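Local coordinates for protein DyP-type peroxidase (Pleurotus ostreatus, PDB 6FSL) that binds heme b and, as a dye-decolorizing peroxidase, probably uses hydrogen peroxide to oxidise dyes and other substrates, at residues Ala73-Ser78 with Ile136-Asp141; Leu87-Asp92 with Lys479-Ile484; Arg351-Arg356 with Cys384-Ile389. The protein carries 1 engineered substitution. All coordinates share one frame; numbering follows the deposited sequence.

Interaction 1: Ala73-Ser78 with Ile136-Asp141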
loop_
_atom_site.group_PDB
_atom_site.type_symbol
_atom_site.label_atom_id
_atom_site.label_comp_id
_atom_site.label_asym_id
_atom_site.label_seq_id
_atom_site.Cartn_x
_atom_site.Cartn_y
_atom_site.Cartn_z
ATOM N N ALA A 73 8.959 -14.873 -14.256
ATOM C CA ALA A 73 8.612 -14.115 -13.094
ATOM C C ALA A 73 9.779 -13.259 -12.686
ATOM O O ALA A 73 10.897 -13.723 -12.662
ATOM C CB ALA A 73 8.258 -15.053 -11.976
ATOM N N ALA A 74 9.497 -12.000 -12.409
ATOM C CA ALA A 74 10.496 -11.013 -12.082
ATOM C C ALA A 74 10.888 -11.077 -10.593
ATOM O O ALA A 74 10.077 -11.379 -9.722
ATOM C CB ALA A 74 9.956 -9.639 -12.437
ATOM N N VAL A 75 12.133 -10.758 -10.303
ATOM C CA VAL A 75 12.629 -10.788 -8.932
ATOM C C VAL A 75 13.032 -9.382 -8.481
ATOM O O VAL A 75 13.632 -8.637 -9.238
ATOM C CB VAL A 75 13.884 -11.680 -8.810
ATOM C CG1 VAL A 75 14.159 -12.000 -7.350
ATOM C CG2 VAL A 75 13.758 -12.939 -9.665
ATOM N N ASN A 76 12.710 -9.038 -7.237
ATOM C CA ASN A 76 13.228 -7.830 -6.591
ATOM C C ASN A 76 13.736 -8.186 -5.202
ATOM O O ASN A 76 13.519 -9.288 -4.686
ATOM C CB ASN A 76 12.147 -6.743 -6.516
ATOM C CG ASN A 76 12.212 -5.736 -7.655
ATOM O OD1 ASN A 76 11.605 -4.658 -7.559
ATOM N ND2 ASN A 76 12.925 -6.064 -8.736
ATOM N N VAL A 77 14.439 -7.240 -4.599
ATOM C CA VAL A 77 15.082 -7.462 -3.310
ATOM C C VAL A 77 15.121 -6.155 -2.555
ATOM O O VAL A 77 15.226 -5.074 -3.155
ATOM C CB VAL A 77 16.499 -8.042 -3.480
ATOM C CG1 VAL A 77 17.431 -7.038 -4.140
ATOM C CG2 VAL A 77 17.062 -8.484 -2.143
ATOM N N SER A 78 15.054 -6.262 -1.239
ATOM C CA SER A 78 14.847 -5.116 -0.378
ATOM C C SER A 78 15.403 -5.491 0.995
ATOM O O SER A 78 15.256 -6.647 1.423
ATOM C CB SER A 78 13.333 -4.829 -0.326
ATOM O OG SER A 78 13.021 -3.483 -0.037
ATOM N N ILE A 136 13.148 -11.260 -0.537
ATOM C CA ILE A 136 13.310 -11.533 -1.960
ATOM C C ILE A 136 11.899 -11.817 -2.386
ATOM O O ILE A 136 11.245 -12.643 -1.766
ATOM C CB ILE A 136 14.213 -12.775 -2.227
ATOM C CG1 ILE A 136 15.654 -12.456 -1.842
ATOM C CG2 ILE A 136 14.154 -13.247 -3.702
ATOM C CD1 ILE A 136 16.554 -13.662 -1.907
ATOM N N PHE A 137 11.413 -11.110 -3.398
ATOM C CA PHE A 137 10.090 -11.407 -3.927
ATOM C C PHE A 137 10.045 -11.617 -5.430
ATOM O O PHE A 137 10.768 -10.962 -6.208
ATOM C CB PHE A 137 9.017 -10.422 -3.447
ATOM C CG PHE A 137 9.298 -8.974 -3.708
ATOM C CD1 PHE A 137 10.217 -8.275 -2.938
ATOM C CD2 PHE A 137 8.543 -8.258 -4.649
ATOM C CE1 PHE A 137 10.439 -6.902 -3.151
ATOM C CE2 PHE A 137 8.764 -6.890 -4.876
ATOM C CZ PHE A 137 9.711 -6.213 -4.124
ATOM N N VAL A 138 9.191 -12.555 -5.810
ATOM C CA VAL A 138 9.074 -12.997 -7.163
ATOM C C VAL A 138 7.620 -13.051 -7.553
ATOM O O VAL A 138 6.830 -13.710 -6.882
ATOM C CB VAL A 138 9.666 -14.416 -7.374
ATOM C CG1 VAL A 138 9.640 -14.785 -8.866
ATOM C CG2 VAL A 138 11.070 -14.509 -6.791
ATOM N N ALA A 139 7.315 -12.432 -8.690
ATOM C CA ALA A 139 5.956 -12.168 -9.166
ATOM C C ALA A 139 5.801 -12.585 -10.643
ATOM O O ALA A 139 6.615 -12.214 -11.487
ATOM C CB ALA A 139 5.663 -10.675 -9.018
ATOM N N GLY A 140 4.744 -13.331 -10.954
ATOM C CA GLY A 140 4.510 -13.792 -12.333
ATOM C C GLY A 140 3.100 -14.250 -12.578
ATOM O O GLY A 140 2.199 -13.965 -11.787
ATOM N N ASP A 141 2.926 -14.968 -13.684
ATOM C CA ASP A 141 1.606 -15.378 -14.179
ATOM C C ASP A 141 1.036 -16.598 -13.456
ATOM O O ASP A 141 -0.164 -16.770 -13.465
ATOM C CB ASP A 141 1.657 -15.651 -15.696
ATOM C CG ASP A 141 0.245 -15.755 -16.360
ATOM O OD1 ASP A 141 -0.459 -14.707 -16.488
ATOM O OD2 ASP A 141 -0.147 -16.887 -16.791
#

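Interaction 2: Leu87-Asp92 with Lys479-Ile484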
loop_
_atom_site.group_PDB
_atom_site.type_symbol
_atom_site.label_atom_id
_atom_site.label_comp_id
_atom_site.label_asym_id
_atom_site.label_seq_id
_atom_site.Cartn_x
_atom_site.Cartn_y
_atom_site.Cartn_z
ATOM N N LEU A 87 25.022 -6.449 7.588
ATOM C CA LEU A 87 25.973 -6.414 6.461
ATOM C C LEU A 87 27.131 -5.393 6.567
ATOM O O LEU A 87 27.992 -5.340 5.702
ATOM C CB LEU A 87 25.186 -6.194 5.173
ATOM C CG LEU A 87 24.224 -7.338 4.841
ATOM C CD1 LEU A 87 23.260 -6.926 3.735
ATOM C CD2 LEU A 87 24.976 -8.592 4.457
ATOM N N GLY A 88 27.164 -4.599 7.626
ATOM C CA GLY A 88 28.185 -3.559 7.792
ATOM C C GLY A 88 27.916 -2.249 7.060
ATOM O O GLY A 88 28.803 -1.403 6.937
ATOM N N ILE A 89 26.686 -2.088 6.588
ATOM C CA ILE A 89 26.278 -0.922 5.864
ATOM C C ILE A 89 25.591 -0.024 6.872
ATOM O O ILE A 89 24.399 -0.165 7.125
ATOM C CB ILE A 89 25.323 -1.323 4.721
ATOM C CG1 ILE A 89 26.062 -2.264 3.744
ATOM C CG2 ILE A 89 24.745 -0.083 4.039
ATOM C CD1 ILE A 89 25.164 -3.005 2.774
ATOM N N THR A 90 26.361 0.908 7.417
ATOM C CA THR A 90 25.938 1.707 8.545
ATOM C C THR A 90 25.632 3.201 8.263
ATOM O O THR A 90 25.378 3.974 9.201
ATOM C CB THR A 90 26.999 1.564 9.653
ATOM O OG1 THR A 90 28.245 2.129 9.230
ATOM C CG2 THR A 90 27.207 0.085 9.954
ATOM N N ASP A 91 25.612 3.605 6.995
ATOM C CA ASP A 91 25.367 5.013 6.670
ATOM C C ASP A 91 23.923 5.285 7.013
ATOM O O ASP A 91 23.069 4.490 6.674
ATOM C CB ASP A 91 25.638 5.333 5.195
ATOM C CG ASP A 91 27.056 4.978 4.745
ATOM O OD1 ASP A 91 28.022 5.441 5.344
ATOM O OD2 ASP A 91 27.211 4.245 3.755
ATOM N N ASP A 92 23.645 6.373 7.726
ATOM C CA ASP A 92 22.252 6.757 8.052
ATOM C C ASP A 92 21.454 7.133 6.793
ATOM O O ASP A 92 21.935 7.898 5.964
ATOM C CB ASP A 92 22.227 7.955 8.998
ATOM C CG ASP A 92 20.865 8.156 9.641
ATOM O OD1 ASP A 92 20.518 7.383 10.578
ATOM O OD2 ASP A 92 20.145 9.082 9.196
ATOM N N LYS A 479 25.499 -3.820 -6.374
ATOM C CA LYS A 479 26.767 -4.205 -6.969
ATOM C C LYS A 479 27.996 -3.756 -6.197
ATOM O O LYS A 479 28.986 -4.465 -6.237
ATOM C CB LYS A 479 26.879 -3.674 -8.385
ATOM C CG LYS A 479 26.280 -4.548 -9.459
ATOM C CD LYS A 479 26.293 -3.807 -10.781
ATOM C CE LYS A 479 26.538 -4.756 -11.932
ATOM N NZ LYS A 479 26.607 -4.028 -13.233
ATOM N N THR A 480 27.943 -2.603 -5.518
ATOM C CA THR A 480 29.096 -2.082 -4.769
ATOM C C THR A 480 29.043 -2.233 -3.263
ATOM O O THR A 480 30.083 -2.252 -2.641
ATOM C CB THR A 480 29.294 -0.580 -5.000
ATOM O OG1 THR A 480 28.101 0.121 -4.629
ATOM C CG2 THR A 480 29.628 -0.301 -6.450
ATOM N N LYS A 481 27.858 -2.265 -2.660
ATOM C CA LYS A 481 27.730 -2.312 -1.198
ATOM C C LYS A 481 27.250 -3.659 -0.669
ATOM O O LYS A 481 27.512 -3.989 0.479
ATOM C CB LYS A 481 26.779 -1.219 -0.729
ATOM C CG LYS A 481 27.209 0.226 -1.066
ATOM C CD LYS A 481 28.416 0.699 -0.260
ATOM C CE LYS A 481 28.191 0.609 1.243
ATOM N NZ LYS A 481 29.219 1.382 2.021
ATOM N N PHE A 482 26.568 -4.445 -1.502
ATOM C CA PHE A 482 26.009 -5.717 -1.072
ATOM C C PHE A 482 26.636 -6.921 -1.780
ATOM O O PHE A 482 26.161 -8.017 -1.566
ATOM C CB PHE A 482 24.493 -5.738 -1.348
ATOM C CG PHE A 482 23.703 -4.645 -0.657
ATOM C CD1 PHE A 482 23.856 -3.313 -1.014
ATOM C CD2 PHE A 482 22.751 -4.964 0.302
ATOM C CE1 PHE A 482 23.113 -2.312 -0.410
ATOM C CE2 PHE A 482 21.989 -3.968 0.908
ATOM C CZ PHE A 482 22.168 -2.642 0.543
ATOM N N ALA A 483 27.682 -6.719 -2.598
ATOM C CA ALA A 483 28.311 -7.765 -3.461
ATOM C C ALA A 483 29.867 -7.714 -3.426
ATOM O O ALA A 483 30.423 -6.912 -2.674
ATOM C CB ALA A 483 27.808 -7.632 -4.890
ATOM N N ILE A 484 30.558 -8.533 -4.244
ATOM C CA ILE A 484 32.006 -8.750 -4.053
ATOM C C ILE A 484 32.914 -9.024 -5.290
ATOM O O ILE A 484 32.549 -9.673 -6.273
ATOM C CB ILE A 484 32.182 -9.848 -2.975
ATOM C CG1 ILE A 484 33.160 -9.391 -1.891
ATOM C CG2 ILE A 484 32.541 -11.194 -3.581
ATOM C CD1 ILE A 484 32.604 -8.308 -0.973
#

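Interaction 3: Arg351-Arg356 with Cys384-Ile389. With HEM (protoporphyrin IX containing Fe), chain C.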
loop_
_atom_site.group_PDB
_atom_site.type_symbol
_atom_site.label_atom_id
_atom_site.label_comp_id
_atom_site.label_asym_id
_atom_site.label_seq_id
_atom_site.Cartn_x
_atom_site.Cartn_y
_atom_site.Cartn_z
ATOM N N ARG A 351 3.784 13.151 0.713
ATOM C CA ARG A 351 2.830 12.264 1.376
ATOM C C ARG A 351 2.304 11.210 0.418
ATOM O O ARG A 351 1.492 10.377 0.795
ATOM C CB ARG A 351 1.638 13.056 1.900
ATOM C CG ARG A 351 1.980 14.296 2.702
ATOM C CD ARG A 351 2.634 13.936 4.009
ATOM N NE ARG A 351 2.844 15.109 4.846
ATOM C CZ ARG A 351 3.673 15.164 5.880
ATOM N NH1 ARG A 351 4.403 14.121 6.225
ATOM N NH2 ARG A 351 3.791 16.272 6.573
ATOM N N ARG A 352 2.757 11.253 -0.831
ATOM C CA ARG A 352 2.302 10.310 -1.840
ATOM C C ARG A 352 3.036 8.997 -1.725
ATOM O O ARG A 352 4.157 8.966 -1.266
ATOM C CB ARG A 352 2.472 10.887 -3.249
ATOM C CG ARG A 352 1.830 12.253 -3.447
ATOM C CD ARG A 352 0.353 12.273 -3.130
ATOM N NE ARG A 352 -0.392 11.246 -3.842
ATOM C CZ ARG A 352 -0.713 11.291 -5.139
ATOM N NH1 ARG A 352 -0.336 12.332 -5.928
ATOM N NH2 ARG A 352 -1.434 10.291 -5.648
ATOM N N ILE A 353 2.344 7.908 -2.094
ATOM C CA ILE A 353 2.936 6.566 -2.125
ATOM C C ILE A 353 2.492 5.811 -3.368
ATOM O O ILE A 353 1.375 6.021 -3.868
ATOM C CB ILE A 353 2.600 5.751 -0.870
ATOM C CG1 ILE A 353 1.118 5.829 -0.537
ATOM C CG2 ILE A 353 3.392 6.262 0.330
ATOM C CD1 ILE A 353 0.683 4.765 0.471
ATOM N N ILE A 354 3.384 4.957 -3.868
ATOM C CA ILE A 354 3.066 4.020 -4.937
ATOM C C ILE A 354 2.716 2.679 -4.287
ATOM O O ILE A 354 3.517 2.109 -3.565
ATOM C CB ILE A 354 4.271 3.864 -5.915
ATOM C CG1 ILE A 354 4.590 5.217 -6.562
ATOM C CG2 ILE A 354 4.003 2.813 -6.989
ATOM C CD1 ILE A 354 5.696 5.204 -7.592
ATOM N N ARG A 355 1.528 2.169 -4.570
ATOM C CA ARG A 355 1.060 0.909 -4.013
ATOM C C ARG A 355 1.226 -0.212 -5.017
ATOM O O ARG A 355 0.977 -0.045 -6.205
ATOM C CB ARG A 355 -0.387 1.024 -3.599
ATOM C CG ARG A 355 -0.562 2.054 -2.502
ATOM C CD ARG A 355 -2.023 2.238 -2.162
ATOM N NE ARG A 355 -2.724 2.869 -3.280
ATOM C CZ ARG A 355 -3.814 2.418 -3.895
ATOM N NH1 ARG A 355 -4.442 1.321 -3.514
ATOM N NH2 ARG A 355 -4.305 3.123 -4.903
ATOM N N ARG A 356 1.686 -1.352 -4.518
ATOM C CA ARG A 356 1.824 -2.570 -5.318
ATOM C C ARG A 356 1.211 -3.733 -4.539
ATOM O O ARG A 356 1.824 -4.777 -4.384
ATOM C CB ARG A 356 3.297 -2.856 -5.616
ATOM C CG ARG A 356 4.026 -1.728 -6.303
ATOM C CD ARG A 356 3.528 -1.448 -7.721
ATOM N NE ARG A 356 4.392 -0.441 -8.345
ATOM C CZ ARG A 356 4.071 0.429 -9.305
ATOM N NH1 ARG A 356 2.874 0.455 -9.834
ATOM N NH2 ARG A 356 5.005 1.283 -9.735
ATOM N N CYS A 384 3.992 -0.537 -0.308
ATOM C CA CYS A 384 4.069 0.792 -0.889
ATOM C C CYS A 384 5.494 1.344 -0.864
ATOM O O CYS A 384 6.354 0.897 -0.107
ATOM C CB CYS A 384 3.067 1.760 -0.234
ATOM S SG CYS A 384 3.526 2.418 1.398
ATOM N N TYR A 385 5.737 2.295 -1.747
ATOM C CA TYR A 385 7.039 2.868 -1.932
ATOM C C TYR A 385 6.978 4.388 -1.773
ATOM O O TYR A 385 6.034 5.032 -2.283
ATOM C CB TYR A 385 7.536 2.530 -3.330
ATOM C CG TYR A 385 7.833 1.074 -3.552
ATOM C CD1 TYR A 385 9.009 0.489 -3.055
ATOM C CD2 TYR A 385 6.962 0.277 -4.292
ATOM C CE1 TYR A 385 9.283 -0.850 -3.279
ATOM C CE2 TYR A 385 7.232 -1.059 -4.528
ATOM C CZ TYR A 385 8.389 -1.624 -4.025
ATOM O OH TYR A 385 8.630 -2.958 -4.278
ATOM N N SER A 386 7.961 4.957 -1.071
ATOM C CA SER A 386 8.285 6.367 -1.260
ATOM C C SER A 386 9.719 6.627 -0.793
ATOM O O SER A 386 10.346 5.735 -0.252
ATOM C CB SER A 386 7.283 7.287 -0.548
ATOM O OG SER A 386 7.609 7.480 0.807
ATOM N N SER A 387 10.222 7.846 -0.991
ATOM C CA SER A 387 11.558 8.200 -0.538
ATOM C C SER A 387 11.586 8.546 0.936
ATOM O O SER A 387 12.663 8.835 1.476
ATOM C CB SER A 387 12.129 9.369 -1.343
ATOM O OG SER A 387 11.400 10.542 -1.126
ATOM N N SER A 388 10.418 8.533 1.588
ATOM C CA SER A 388 10.351 8.757 3.029
ATOM C C SER A 388 9.116 8.107 3.631
ATOM O O SER A 388 7.983 8.575 3.392
ATOM C CB SER A 388 10.360 10.257 3.342
ATOM O OG SER A 388 10.244 10.464 4.727
ATOM N N ILE A 389 9.349 7.051 4.423
ATOM C CA ILE A 389 8.296 6.438 5.246
ATOM C C ILE A 389 7.808 7.413 6.332
ATOM O O ILE A 389 6.589 7.483 6.614
ATOM C CB ILE A 389 8.732 5.147 5.959
ATOM C CG1 ILE A 389 9.353 4.153 4.980
ATOM C CG2 ILE A 389 7.538 4.486 6.627
ATOM C CD1 ILE A 389 9.959 2.922 5.625
HETATM C CHA HEM C . -6.770 3.671 -2.326
HETATM C CHB HEM C . -8.549 -0.272 -0.246
HETATM C CHC HEM C . -4.923 -0.240 3.023
HETATM C CHD HEM C . -3.544 4.031 1.225
HETATM C C1A HEM C . -7.552 2.563 -2.063
HETATM C C2A HEM C . -8.710 2.184 -2.812
HETATM C C3A HEM C . -9.199 1.080 -2.203
HETATM C C4A HEM C . -8.369 0.788 -1.086
HETATM C CMA HEM C . -10.429 0.269 -2.624
HETATM C CAA HEM C . -9.339 2.858 -4.001
HETATM C CBA HEM C . -8.911 2.320 -5.367
HETATM C CGA HEM C . -7.544 2.824 -5.696
HETATM O O1A HEM C . -7.344 4.022 -5.878
HETATM O O2A HEM C . -6.582 2.036 -5.763
HETATM C C1B HEM C . -7.684 -0.631 0.811
HETATM C C2B HEM C . -7.833 -1.833 1.575
HETATM C C3B HEM C . -6.830 -1.848 2.507
HETATM C C4B HEM C . -6.036 -0.607 2.261
HETATM C CMB HEM C . -8.912 -2.872 1.407
HETATM C CAB HEM C . -6.505 -2.855 3.562
HETATM C CBB HEM C . -7.154 -3.975 3.811
HETATM C C1C HEM C . -4.213 0.955 2.850
HETATM C C2C HEM C . -3.123 1.415 3.623
HETATM C C3C HEM C . -2.724 2.653 3.095
HETATM C C4C HEM C . -3.609 2.932 2.011
HETATM C CMC HEM C . -2.495 0.674 4.783
HETATM C CAC HEM C . -1.703 3.605 3.584
HETATM C CBC HEM C . -1.262 3.640 4.842
HETATM C C1D HEM C . -4.299 4.220 0.092
HETATM C C2D HEM C . -4.020 5.369 -0.812
HETATM C C3D HEM C . -4.929 5.240 -1.782
HETATM C C4D HEM C . -5.731 4.050 -1.493
HETATM C CMD HEM C . -2.944 6.476 -0.713
HETATM C CAD HEM C . -5.033 6.163 -2.941
HETATM C CBD HEM C . -5.793 7.433 -2.636
HETATM C CGD HEM C . -5.997 8.150 -3.960
HETATM O O1D HEM C . -7.191 8.357 -4.348
HETATM O O2D HEM C . -4.969 8.488 -4.647
HETATM N NA HEM C . -7.415 1.735 -0.962
HETATM N NB HEM C . -6.655 0.068 1.289
HETATM N NC HEM C . -4.532 1.927 1.929
HETATM N ND HEM C . -5.351 3.492 -0.324
HETATM FE FE HEM C . -5.982 1.863 0.435
HETATM O O HOH W 1 5.957 9.769 0.730
#

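Interaction 1: Ala73-Ser78 with Ile136-Asp141
With chi1 at 55°, Phe137 tucks its CG between its own backbone N and carbonyl carbon, and this swings the ring back over the neighbouring strand and onto Asn76. The Asn76 CB sits over one ring face, off towards the rim, 3.5 Å from Phe137 CZ: a CH-pi contact. Beyond that methylene, the Asn76 amide turns away from the ring. Its ND2 donates to Val75 O at 2.7 Å, and Lys46 O and Asp11 N bind the same amide, so its rotation is fixed.

Beneath these groups the backbones run antiparallel. Asn76 and Phe137 form a hydrogen-bonded pair, with Asn76 N to Phe137 O at 2.9 Å and Phe137 N to Asn76 O at 3.1 Å; Ala74 and Ala139 make the next such pair. On the other face, Val75 CG1 touches both Ile136 CG2, at 3.9 Å, and Val138 CG2, at 4.0 Å. Helices 31-41 and 143-156 cover this valine and isoleucine layer, while Tyr23 of the adjoining strand 20-28 stacks on Phe137. The two are neighbouring strands of an antiparallel sheet with helices on one face, as in the ferredoxin-like fold of DyP-type peroxidases.

Interaction 2: Leu87-Asp92 with Lys479-Ile484
The C-terminal end of the chain packs here against the turn that follows helix 81-86. That helix closes in a Schellman motif at Gly88, whose positive phi redirects the chain so that Ile89 comes down onto Phe482, the first residue past helix 475-481. Ile89 CD1 stands almost exactly over the centre of the Phe482 ring, 3.7 Å from the centroid and only 7° off the ring normal, a CH-pi contact made by a single methyl. The isoleucine reaches that far because its chain is extended at chi2 (166°), which carries CD1 away from the backbone. Ile89 CD1 also lies 3.4 Å from Lys481 O. Leu87 CD1 adds a second apolar contact, approaching Phe482 CD2 at 4.0 Å, with the two side chains crossing at about a right angle.

The polar part is looser. Lys481 is bent at chi2 and chi3, and its NZ stays 3.9 Å from Asp91 OD2, a long salt bridge. That oxygen has a stronger partner in Trp233, whose NE1 donates to it, so the indole rather than the lysine probably sets the carboxylate.

Trp233 also packs on Ile89 and Lys481, joining the loop before strand 238-247 to the contact. Leu87 rests on Val31 and Phe34 of helix 31-41, while Phe482 touches Leu84 of helix 81-86 and meets the ring of Phe79 from strand 74-80.

Interaction 3: Arg351-Arg356 with Cys384-Ile389
Arg355, set against Cys384 in an antiparallel non-hydrogen-bonded pair, sends its side chain out to lie flat over the heme and grip a propionate. HEM C4D lies 3.5 Å from Arg355 CZ, beneath the centre of the guanidinium, while HEM O2A sits in plane at its edge. Arg355 NH2 gives HEM O2A a bond of 2.7 Å with an N-H...O angle of 163°, and NH1 adds a weak one. A bend at chi3 (-68°) turns the end of the otherwise extended chain onto the porphyrin. Asp191 makes a salt bridge to NH1 and Ser194 O accepts from NH2, helping fix its rotation. Arg355 belongs to the heme b pocket, whose iron is held axially by His329.

Ile354 and Tyr385 form an antiparallel hydrogen-bonded pair, Tyr385 N to Ile354 O at 2.9 Å and Ile354 N to Tyr385 O at 3.1 Å. On the Arg355 and Cys384 side, Ile353 CD1 meets Cys384 SG at 3.8 Å. Opposite, Arg356 CG approaches the edge of the Tyr385 ring near its plane, 3.7 Å from CE2, and Ile354 CG2 lies over one face of the Arg356 guanidinium. Asp11 binds Tyr385 OH through its carboxylate; the carbonyls of Asp11 and Ile12 accept from Arg356 NE and NH2.

Beyond, a water lies within hydrogen-bonding distance of Arg352 O and Ser386 OG, and this hydroxyl accepts from Ser388 N in an ST turn. Strand 354-360 is one of two edge strands of the eight-stranded sheet; 379-386 pairs on its other side with 238-247, and helix 393-401 packs against Ile353 and Cys384.

Interactions 1 and 3 are both antiparallel strand pairs of one eight-stranded sheet, and they touch where Phe137 CZ packs 3.4 Å from Tyr385 OH. Asp11 serves both, through its backbone N at Asn76 and its carboxylate at Tyr385. Interaction 1 is wholly buried; backbone hydrogen bonds aside, its side chains are largely apolar except for one tied-down amide. Interaction 3, nearest the centre of the chain, adds charge, with an arginine committed to the heme. Interaction 2 lies farthest out, about 27 Å from that centre, and has no hydrogen bond across it: buried apolar side chains, with a long salt bridge at the partly exposed side, join the C-terminal end to the turn after helix 81-86.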